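Local coordinates for catalase (Corynebacterium glutamicum atcc 13032, PDB 4B7F), which breaks hydrogen peroxide down to water and oxygen as a haem catalase, here in a four-chain assembly, at the interface of chains A and B and the interface of chains A and C. Coordinates in Å, arbitrary orientation; residue numbers count along the deposited sequence, not the author numbering. Chains: chain A/B/C, Catalase.

Contact 1: the interface of chains A and B. Residues chain A 166-167, 169; chain B 316-319.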
loop_
_atom_site.group_PDB
_atom_site.type_symbol
_atom_site.label_atom_id
_atom_site.label_comp_id
_atom_site.label_asym_id
_atom_site.label_seq_id
_atom_site.Cartn_x
_atom_site.Cartn_y
_atom_site.Cartn_z
ATOM N N ASN A 166 0.701 -13.062 -21.431
ATOM C CA ASN A 166 1.749 -12.315 -20.768
ATOM C C ASN A 166 2.603 -11.501 -21.717
ATOM O O ASN A 166 3.126 -10.463 -21.329
ATOM C CB ASN A 166 2.649 -13.240 -19.944
ATOM C CG ASN A 166 1.928 -13.843 -18.764
ATOM O OD1 ASN A 166 0.938 -13.286 -18.279
ATOM N ND2 ASN A 166 2.408 -14.991 -18.297
ATOM N N LYS A 167 2.771 -11.962 -22.953
ATOM C CA LYS A 167 3.759 -11.313 -23.814
ATOM C C LYS A 167 3.275 -9.995 -24.423
ATOM O O LYS A 167 4.072 -9.087 -24.646
ATOM C CB LYS A 167 4.276 -12.265 -24.912
ATOM C CG LYS A 167 3.229 -12.656 -25.954
ATOM C CD LYS A 167 3.813 -13.644 -26.963
ATOM C CE LYS A 167 2.867 -13.898 -28.117
ATOM N NZ LYS A 167 3.474 -14.856 -29.095
ATOM N N GLY A 169 -0.351 -8.609 -23.865
ATOM C CA GLY A 169 -1.571 -8.028 -23.318
ATOM C C GLY A 169 -2.809 -8.225 -24.180
ATOM O O GLY A 169 -3.773 -7.467 -24.072
ATOM N N PRO B 316 7.829 -5.895 -26.366
ATOM C CA PRO B 316 8.140 -6.252 -24.978
ATOM C C PRO B 316 8.253 -7.770 -24.805
ATOM O O PRO B 316 7.603 -8.521 -25.548
ATOM C CB PRO B 316 6.928 -5.716 -24.193
ATOM C CG PRO B 316 5.866 -5.440 -25.222
ATOM C CD PRO B 316 6.584 -5.115 -26.485
ATOM N N ARG B 317 9.079 -8.209 -23.858
ATOM C CA ARG B 317 9.136 -9.619 -23.477
ATOM C C ARG B 317 7.931 -9.958 -22.615
ATOM O O ARG B 317 7.362 -11.046 -22.725
ATOM C CB ARG B 317 10.385 -9.917 -22.661
ATOM C CG ARG B 317 11.677 -9.462 -23.289
ATOM C CD ARG B 317 12.046 -10.319 -24.471
ATOM N NE ARG B 317 13.443 -10.109 -24.851
ATOM C CZ ARG B 317 13.904 -10.216 -26.092
ATOM N NH1 ARG B 317 13.076 -10.519 -27.090
ATOM N NH2 ARG B 317 15.194 -10.010 -26.339
ATOM N N ASN B 318 7.554 -9.026 -21.741
ATOM C CA ASN B 318 6.403 -9.228 -20.855
ATOM C C ASN B 318 5.685 -7.892 -20.717
ATOM O O ASN B 318 6.286 -6.908 -20.278
ATOM C CB ASN B 318 6.874 -9.758 -19.485
ATOM C CG ASN B 318 5.724 -9.975 -18.498
ATOM O OD1 ASN B 318 5.075 -9.015 -18.054
ATOM N ND2 ASN B 318 5.484 -11.237 -18.128
ATOM N N PHE B 319 4.413 -7.871 -21.120
ATOM C CA PHE B 319 3.617 -6.652 -21.245
ATOM C C PHE B 319 3.419 -5.934 -19.907
ATOM O O PHE B 319 3.657 -4.730 -19.784
ATOM C CB PHE B 319 2.270 -7.021 -21.879
ATOM C CG PHE B 319 1.400 -5.843 -22.204
ATOM C CD1 PHE B 319 1.537 -5.176 -23.410
ATOM C CD2 PHE B 319 0.430 -5.419 -21.310
ATOM C CE1 PHE B 319 0.725 -4.086 -23.717
ATOM C CE2 PHE B 319 -0.383 -4.334 -21.605
ATOM C CZ PHE B 319 -0.230 -3.667 -22.809
#

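Contact 2: the interface of chains A and B. Residues chain A 316-320; chain B 166-167.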
loop_
_atom_site.group_PDB
_atom_site.type_symbol
_atom_site.label_atom_id
_atom_site.label_comp_id
_atom_site.label_asym_id
_atom_site.label_seq_id
_atom_site.Cartn_x
_atom_site.Cartn_y
_atom_site.Cartn_z
ATOM N N PRO A 316 -27.280 3.693 -5.928
ATOM C CA PRO A 316 -26.246 4.212 -5.023
ATOM C C PRO A 316 -26.197 5.750 -5.043
ATOM O O PRO A 316 -26.575 6.376 -6.047
ATOM C CB PRO A 316 -24.942 3.629 -5.604
ATOM C CG PRO A 316 -25.267 3.258 -7.023
ATOM C CD PRO A 316 -26.714 2.842 -6.994
ATOM N N ARG A 317 -25.750 6.346 -3.941
ATOM C CA ARG A 317 -25.542 7.789 -3.888
ATOM C C ARG A 317 -24.222 8.161 -4.563
ATOM O O ARG A 317 -24.109 9.214 -5.199
ATOM C CB ARG A 317 -25.521 8.284 -2.442
ATOM C CG ARG A 317 -26.702 7.823 -1.605
ATOM C CD ARG A 317 -27.900 8.720 -1.790
ATOM N NE ARG A 317 -28.901 8.525 -0.737
ATOM C CZ ARG A 317 -30.200 8.349 -0.962
ATOM N NH1 ARG A 317 -30.661 8.321 -2.211
ATOM N NH2 ARG A 317 -31.041 8.192 0.061
ATOM N N ASN A 318 -23.215 7.304 -4.395
ATOM C CA ASN A 318 -21.913 7.517 -5.008
ATOM C C ASN A 318 -21.373 6.149 -5.446
ATOM O O ASN A 318 -21.188 5.256 -4.612
ATOM C CB ASN A 318 -20.964 8.212 -4.008
ATOM C CG ASN A 318 -19.564 8.434 -4.578
ATOM O OD1 ASN A 318 -18.852 7.479 -4.879
ATOM N ND2 ASN A 318 -19.161 9.700 -4.710
ATOM N N PHE A 319 -21.121 5.999 -6.747
ATOM C CA PHE A 319 -20.768 4.719 -7.364
ATOM C C PHE A 319 -19.458 4.134 -6.832
ATOM O O PHE A 319 -19.396 2.961 -6.482
ATOM C CB PHE A 319 -20.683 4.906 -8.879
ATOM C CG PHE A 319 -20.495 3.642 -9.648
ATOM C CD1 PHE A 319 -21.586 2.856 -9.994
ATOM C CD2 PHE A 319 -19.234 3.271 -10.085
ATOM C CE1 PHE A 319 -21.414 1.685 -10.723
ATOM C CE2 PHE A 319 -19.051 2.107 -10.808
ATOM C CZ PHE A 319 -20.142 1.315 -11.130
ATOM N N PHE A 320 -18.408 4.943 -6.783
ATOM C CA PHE A 320 -17.133 4.444 -6.288
ATOM C C PHE A 320 -17.225 4.028 -4.817
ATOM O O PHE A 320 -16.784 2.946 -4.426
ATOM C CB PHE A 320 -16.029 5.497 -6.453
ATOM C CG PHE A 320 -14.700 5.052 -5.896
ATOM C CD1 PHE A 320 -13.807 4.357 -6.701
ATOM C CD2 PHE A 320 -14.361 5.295 -4.561
ATOM C CE1 PHE A 320 -12.579 3.923 -6.204
ATOM C CE2 PHE A 320 -13.142 4.855 -4.051
ATOM C CZ PHE A 320 -12.248 4.170 -4.874
ATOM N N ASN B 166 -19.999 10.938 -10.585
ATOM C CA ASN B 166 -19.847 10.323 -9.268
ATOM C C ASN B 166 -21.020 9.433 -8.864
ATOM O O ASN B 166 -20.844 8.476 -8.105
ATOM C CB ASN B 166 -19.607 11.390 -8.186
ATOM C CG ASN B 166 -18.229 12.019 -8.281
ATOM O OD1 ASN B 166 -17.304 11.424 -8.834
ATOM N ND2 ASN B 166 -18.080 13.227 -7.731
ATOM N N LYS B 167 -22.221 9.749 -9.337
ATOM C CA LYS B 167 -23.398 9.049 -8.829
ATOM C C LYS B 167 -23.602 7.661 -9.431
ATOM O O LYS B 167 -24.027 6.739 -8.724
ATOM C CB LYS B 167 -24.678 9.900 -8.965
ATOM C CG LYS B 167 -25.183 10.090 -10.390
ATOM C CD LYS B 167 -26.473 10.938 -10.409
ATOM C CE LYS B 167 -26.866 11.288 -11.831
ATOM N NZ LYS B 167 -28.111 12.105 -11.875
HETATM O O HOH W 1 -18.369 7.511 -8.171
HETATM O O HOH W 2 -27.092 6.454 -9.196
#

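Contact 3: the interface of chains A and C. Residues chain A 442-444, 446; chain C 419-421.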
loop_
_atom_site.group_PDB
_atom_site.type_symbol
_atom_site.label_atom_id
_atom_site.label_comp_id
_atom_site.label_asym_id
_atom_site.label_seq_id
_atom_site.Cartn_x
_atom_site.Cartn_y
_atom_site.Cartn_z
ATOM N N ALA A 442 -7.498 -36.204 -3.433
ATOM C CA ALA A 442 -8.361 -37.264 -3.930
ATOM C C ALA A 442 -9.491 -36.718 -4.776
ATOM O O ALA A 442 -9.815 -35.531 -4.720
ATOM C CB ALA A 442 -8.928 -38.065 -2.757
ATOM N N ALA A 443 -10.105 -37.600 -5.556
ATOM C CA ALA A 443 -11.284 -37.223 -6.317
ATOM C C ALA A 443 -12.469 -37.079 -5.380
ATOM O O ALA A 443 -12.436 -37.568 -4.257
ATOM C CB ALA A 443 -11.570 -38.249 -7.348
ATOM N N TYR A 444 -13.519 -36.417 -5.841
ATOM C CA TYR A 444 -14.772 -36.406 -5.107
ATOM C C TYR A 444 -15.307 -37.844 -5.038
ATOM O O TYR A 444 -14.966 -38.679 -5.888
ATOM C CB TYR A 444 -15.792 -35.534 -5.824
ATOM C CG TYR A 444 -15.647 -34.038 -5.602
ATOM C CD1 TYR A 444 -14.510 -33.355 -6.023
ATOM C CD2 TYR A 444 -16.669 -33.308 -5.009
ATOM C CE1 TYR A 444 -14.385 -31.971 -5.841
ATOM C CE2 TYR A 444 -16.554 -31.933 -4.813
ATOM C CZ TYR A 444 -15.413 -31.276 -5.235
ATOM O OH TYR A 444 -15.307 -29.913 -5.050
ATOM N N LYS A 446 -17.450 -40.729 -5.901
ATOM C CA LYS A 446 -18.074 -40.899 -7.201
ATOM C C LYS A 446 -19.486 -41.435 -7.059
ATOM O O LYS A 446 -19.711 -42.475 -6.438
ATOM C CB LYS A 446 -17.234 -41.811 -8.093
ATOM C CG LYS A 446 -17.827 -41.977 -9.483
ATOM C CD LYS A 446 -16.957 -42.859 -10.355
ATOM C CE LYS A 446 -17.560 -42.946 -11.747
ATOM N NZ LYS A 446 -16.673 -43.661 -12.696
ATOM N N HIS C 419 -12.057 -38.679 -11.977
ATOM C CA HIS C 419 -11.843 -39.254 -10.689
ATOM C C HIS C 419 -10.459 -39.737 -10.360
ATOM O O HIS C 419 -10.303 -40.766 -9.743
ATOM C CB HIS C 419 -12.911 -40.295 -10.403
ATOM C CG HIS C 419 -14.289 -39.729 -10.383
ATOM N ND1 HIS C 419 -15.081 -39.743 -11.432
ATOM C CD2 HIS C 419 -14.967 -39.067 -9.390
ATOM C CE1 HIS C 419 -16.216 -39.154 -11.112
ATOM N NE2 HIS C 419 -16.136 -38.746 -9.860
ATOM N N THR C 420 -9.462 -38.956 -10.729
ATOM C CA THR C 420 -8.062 -39.189 -10.416
ATOM C C THR C 420 -7.798 -38.915 -8.933
ATOM O O THR C 420 -8.219 -37.881 -8.414
ATOM C CB THR C 420 -7.205 -38.240 -11.258
ATOM O OG1 THR C 420 -7.419 -38.527 -12.644
ATOM C CG2 THR C 420 -5.716 -38.360 -10.911
ATOM N N SER C 421 -7.109 -39.832 -8.253
ATOM C CA SER C 421 -6.708 -39.596 -6.865
ATOM C C SER C 421 -5.209 -39.782 -6.720
ATOM O O SER C 421 -4.617 -40.603 -7.428
ATOM C CB SER C 421 -7.449 -40.530 -5.905
ATOM O OG SER C 421 -8.851 -40.335 -5.976
#

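Contact 4: the interface of chains A and B. Residues chain A 152-153, 155-156, 347; chain B 52, 55-56, 59.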
loop_
_atom_site.group_PDB
_atom_site.type_symbol
_atom_site.label_atom_id
_atom_site.label_comp_id
_atom_site.label_asym_id
_atom_site.label_seq_id
_atom_site.Cartn_x
_atom_site.Cartn_y
_atom_site.Cartn_z
ATOM N N GLY A 152 -10.655 -25.420 -6.107
ATOM C CA GLY A 152 -10.127 -24.062 -6.123
ATOM C C GLY A 152 -8.693 -23.959 -6.600
ATOM O O GLY A 152 -8.233 -22.888 -7.028
ATOM N N MET A 153 -7.975 -25.072 -6.540
ATOM C CA MET A 153 -6.594 -25.087 -6.990
ATOM C C MET A 153 -6.489 -24.678 -8.455
ATOM O O MET A 153 -5.490 -24.075 -8.862
ATOM C CB MET A 153 -5.984 -26.473 -6.789
ATOM C CG MET A 153 -4.525 -26.552 -7.200
ATOM S SD MET A 153 -3.397 -25.569 -6.197
ATOM C CE MET A 153 -3.115 -26.691 -4.811
ATOM N N PHE A 155 -8.624 -22.546 -10.050
ATOM C CA PHE A 155 -9.301 -21.284 -10.342
ATOM C C PHE A 155 -8.400 -20.223 -10.992
ATOM O O PHE A 155 -8.803 -19.621 -11.998
ATOM C CB PHE A 155 -10.056 -20.754 -9.105
ATOM C CG PHE A 155 -10.698 -19.411 -9.311
ATOM C CD1 PHE A 155 -11.911 -19.303 -9.985
ATOM C CD2 PHE A 155 -10.092 -18.258 -8.826
ATOM C CE1 PHE A 155 -12.516 -18.072 -10.184
ATOM C CE2 PHE A 155 -10.685 -17.013 -9.019
ATOM C CZ PHE A 155 -11.911 -16.923 -9.688
ATOM N N PRO A 156 -7.191 -19.978 -10.437
ATOM C CA PRO A 156 -6.317 -18.999 -11.102
ATOM C C PRO A 156 -5.902 -19.409 -12.513
ATOM O O PRO A 156 -5.706 -18.536 -13.360
ATOM C CB PRO A 156 -5.102 -18.931 -10.176
ATOM C CG PRO A 156 -5.678 -19.254 -8.823
ATOM C CD PRO A 156 -6.635 -20.380 -9.132
ATOM N N ALA A 347 -12.487 -22.835 -0.943
ATOM C CA ALA A 347 -11.429 -21.930 -1.390
ATOM C C ALA A 347 -11.911 -20.476 -1.366
ATOM O O ALA A 347 -11.166 -19.573 -0.980
ATOM C CB ALA A 347 -10.960 -22.311 -2.786
ATOM N N LEU B 52 -1.817 -24.146 -2.361
ATOM C CA LEU B 52 -3.141 -23.589 -2.657
ATOM C C LEU B 52 -3.248 -22.137 -2.179
ATOM O O LEU B 52 -3.643 -21.249 -2.944
ATOM C CB LEU B 52 -4.254 -24.434 -2.036
ATOM C CG LEU B 52 -5.666 -23.857 -2.165
ATOM C CD1 LEU B 52 -6.199 -24.027 -3.594
ATOM C CD2 LEU B 52 -6.602 -24.510 -1.160
ATOM N N LYS B 55 -0.900 -19.739 -4.113
ATOM C CA LYS B 55 -1.405 -19.542 -5.469
ATOM C C LYS B 55 -2.599 -18.581 -5.460
ATOM O O LYS B 55 -2.648 -17.631 -6.250
ATOM C CB LYS B 55 -1.767 -20.907 -6.073
ATOM C CG LYS B 55 -2.259 -20.888 -7.518
ATOM C CD LYS B 55 -2.315 -22.326 -8.044
ATOM C CE LYS B 55 -2.767 -22.401 -9.496
ATOM N NZ LYS B 55 -2.795 -23.839 -9.920
ATOM N N LEU B 56 -3.546 -18.799 -4.552
ATOM C CA LEU B 56 -4.710 -17.914 -4.470
ATOM C C LEU B 56 -4.343 -16.496 -4.006
ATOM O O LEU B 56 -4.874 -15.511 -4.518
ATOM C CB LEU B 56 -5.770 -18.496 -3.536
ATOM C CG LEU B 56 -6.482 -19.778 -3.958
ATOM C CD1 LEU B 56 -7.387 -20.282 -2.813
ATOM C CD2 LEU B 56 -7.287 -19.567 -5.241
ATOM N N PHE B 59 -2.531 -14.555 -6.715
ATOM C CA PHE B 59 -3.553 -14.262 -7.716
ATOM C C PHE B 59 -4.363 -13.050 -7.281
ATOM O O PHE B 59 -4.652 -12.171 -8.090
ATOM C CB PHE B 59 -4.469 -15.472 -7.875
ATOM C CG PHE B 59 -5.725 -15.196 -8.658
ATOM C CD1 PHE B 59 -5.715 -15.264 -10.048
ATOM C CD2 PHE B 59 -6.926 -14.908 -8.005
ATOM C CE1 PHE B 59 -6.875 -15.050 -10.774
ATOM C CE2 PHE B 59 -8.092 -14.684 -8.732
ATOM C CZ PHE B 59 -8.063 -14.751 -10.115
#

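Contact 1: the interface of chains A and B
B:Phe319 and A:Gly169 meet because CG of the phenylalanine lies anti to its own backbone N (chi1 -174°) and chi2 of 86° sets the ring plane roughly perpendicular to the CA-CB-CG plane, which turns one ring face to the glycine. A:Gly169 CA sits 4.0 Å from the ring centroid of B:Phe319, displaced toward the rim, a CH-pi contact made by a residue with no side chain to hold the ring off. The glycine N is also close, 3.7 Å from B:Phe319 CB. A direct hydrogen bond adds to this packing: B:Phe319 N, at the start of helix 319-324, donates to the main-chain carbonyl A:Asn166 O over 2.9 Å. Its angle at H is 166°, and the donor lies nearly in line with the C=O bond. An amide in the first turn of a helix has no carbonyl of its own helix to bind, and here the partner chain supplies the acceptor. B:Asn318 flanks the same carbonyl, its CA 3.5 Å from A:Asn166 O. Loop 166-169 of one subunit thereby caps a helix of the next in this part of a two-fold interface. Beside the bonded carbonyl, the side-chain amide nitrogen B:Asn318 ND2 lies 3.9 Å from A:Asn166 CB.

Contact 2: the interface of chains A and B
A:Phe319 and B:Asn166 form the first shell: the backbone N of the phenylalanine donates to the main-chain carbonyl B:Asn166 O over 2.8 Å, with 162° at H. The same oxygen takes a second partner, water 1, at 2.7 Å from B:Asn166 O. A:Phe320 N is hydrogen-bonded to the same water, 2.9 Å away, so one carbonyl serves two successive amides at the start of helix 319-324, the first directly and the next through solvent. Such a carbonyl, placed at a helix N-terminus, would probably be polarised further by the helix dipole. Flanking the bond, A:Asn318 and B:Asn166 lie side by side and point the same way, their amide planes 25° apart. They are packed rather than hydrogen-bonded, with A:Asn318 ND2 3.9 Å from B:Asn166 CB. A:Asn318 reaches this place with CG anti to its backbone N (chi1 179°), alongside the bonded carbonyl; its OD1 makes at most a weak contact with water 1. A second water bridge lies farther along the loop: water 2 is 3.2 Å from A:Pro316 O and 3.1 Å from B:Lys167 O, joining two acceptors that cannot bond each other directly. The hydrogen bonds described use main-chain atoms and water, while the asparagine side chains add packing. B:Lys167 CB approaches the carbonyl A:Arg317 O at 3.9 Å.

Contact 3: the interface of chains A and C
C:His419 presents one face of its imidazole to A:Lys446, whose aliphatic chain runs across it at about a right angle to the histidine side chain. A:Lys446 CG lies 3.8 Å from the ring centroid and is offset toward the rim, a CH-pi contact. Successive lysine carbons follow the ring: CB is nearest NE2 and CD2, CG is nearest CE1, and CD is nearest ND1. This tracking depends on an extended chain, with CG anti to the backbone N (chi1 -178°) and the later torsions close to 180°. The terminal nitrogen NZ of A:Lys446 ends 4.4 Å from C:His419 ND1, not in contact; if it is charged, it would probably disfavour protonation of the imidazole. Carbon CD2 of C:His419 comes 3.5 Å from the backbone carbonyl A:Tyr444 O. Away from the ring, the methyl A:Ala443 CB packs 3.5 Å from C:His419 CA, fitting against the backbone of the histidine. A nearly straight hydrogen bond runs from A:Ala443 N to the hydroxyl C:Ser421 OG over 3.0 Å, with 171° at H. Chi1 of -60° sets that hydroxyl beside the serine backbone N and anti to its carbonyl carbon. Both segments are loops, and together they join chains A and C in one part of their two-fold interface. Just behind the bonded amide, A:Ala442 CA touches C:Ser421 CB at 3.9 Å.

Contact 4: the interface of chains A and B
B:Lys55 reaches over A:Pro156 and A:Met153 to a backbone carbonyl. Beyond CB, its CG packs 4.0 Å from A:Pro156 CG, and CD lies 3.9 Å from the sulfur A:Met153 SD. CE then approaches A:Met153 O, and the terminal amine NZ donates a hydrogen bond to that oxygen over 2.9 Å, tilted 25° from the carbonyl plane. CG stands anti to the backbone N (chi1 -178°) and the rest of the chain is extended, which carries the amine past SD to that carbonyl. A:Met153 is bent at chi2 and chi3, crossing the lysine at about a right angle and folding its CE methyl against B:Leu52 CB at 3.8 Å, while B:Leu52 CD1 presses on A:Met153 CA. The rings of A:Phe155 and B:Phe59 meet edge to face, planes 76° apart and centroids 5.4 Å apart, with A:Phe155 CE2 3.5 Å from B:Phe59 CE2. A:Pro156 CB packs 3.7 Å from B:Phe59 CD1, and B:Leu56 fills the middle, between A:Pro156 and A:Ala347. In the fold, one side of helix 50-59 of chain B lies against the 3-10 turn 152-154 and the start of helix 155-161 of chain A, and helix 343-359 of chain A also touches, through A:Ala347 CB against B:Leu56 CD1.

Contact 1 and contact 2 are twins of the two-fold A-B interface: residues 166-167 and 316-319 take part in both with the chains exchanged, and their C-alpha centres lie about 35 Å apart. Contact 4 belongs to the same interface, about 23 Å from contact 1 and 32 Å from contact 2, but uses helix 50-59, segment 152-156 and helix 343-359 instead. Contact 3 joins chain A to chain C, about 19 Å from contact 4 and 47 Å from contact 2. Chain A thus engages two neighbours through separate surfaces, consistent with the four-chain assembly expected of a catalase.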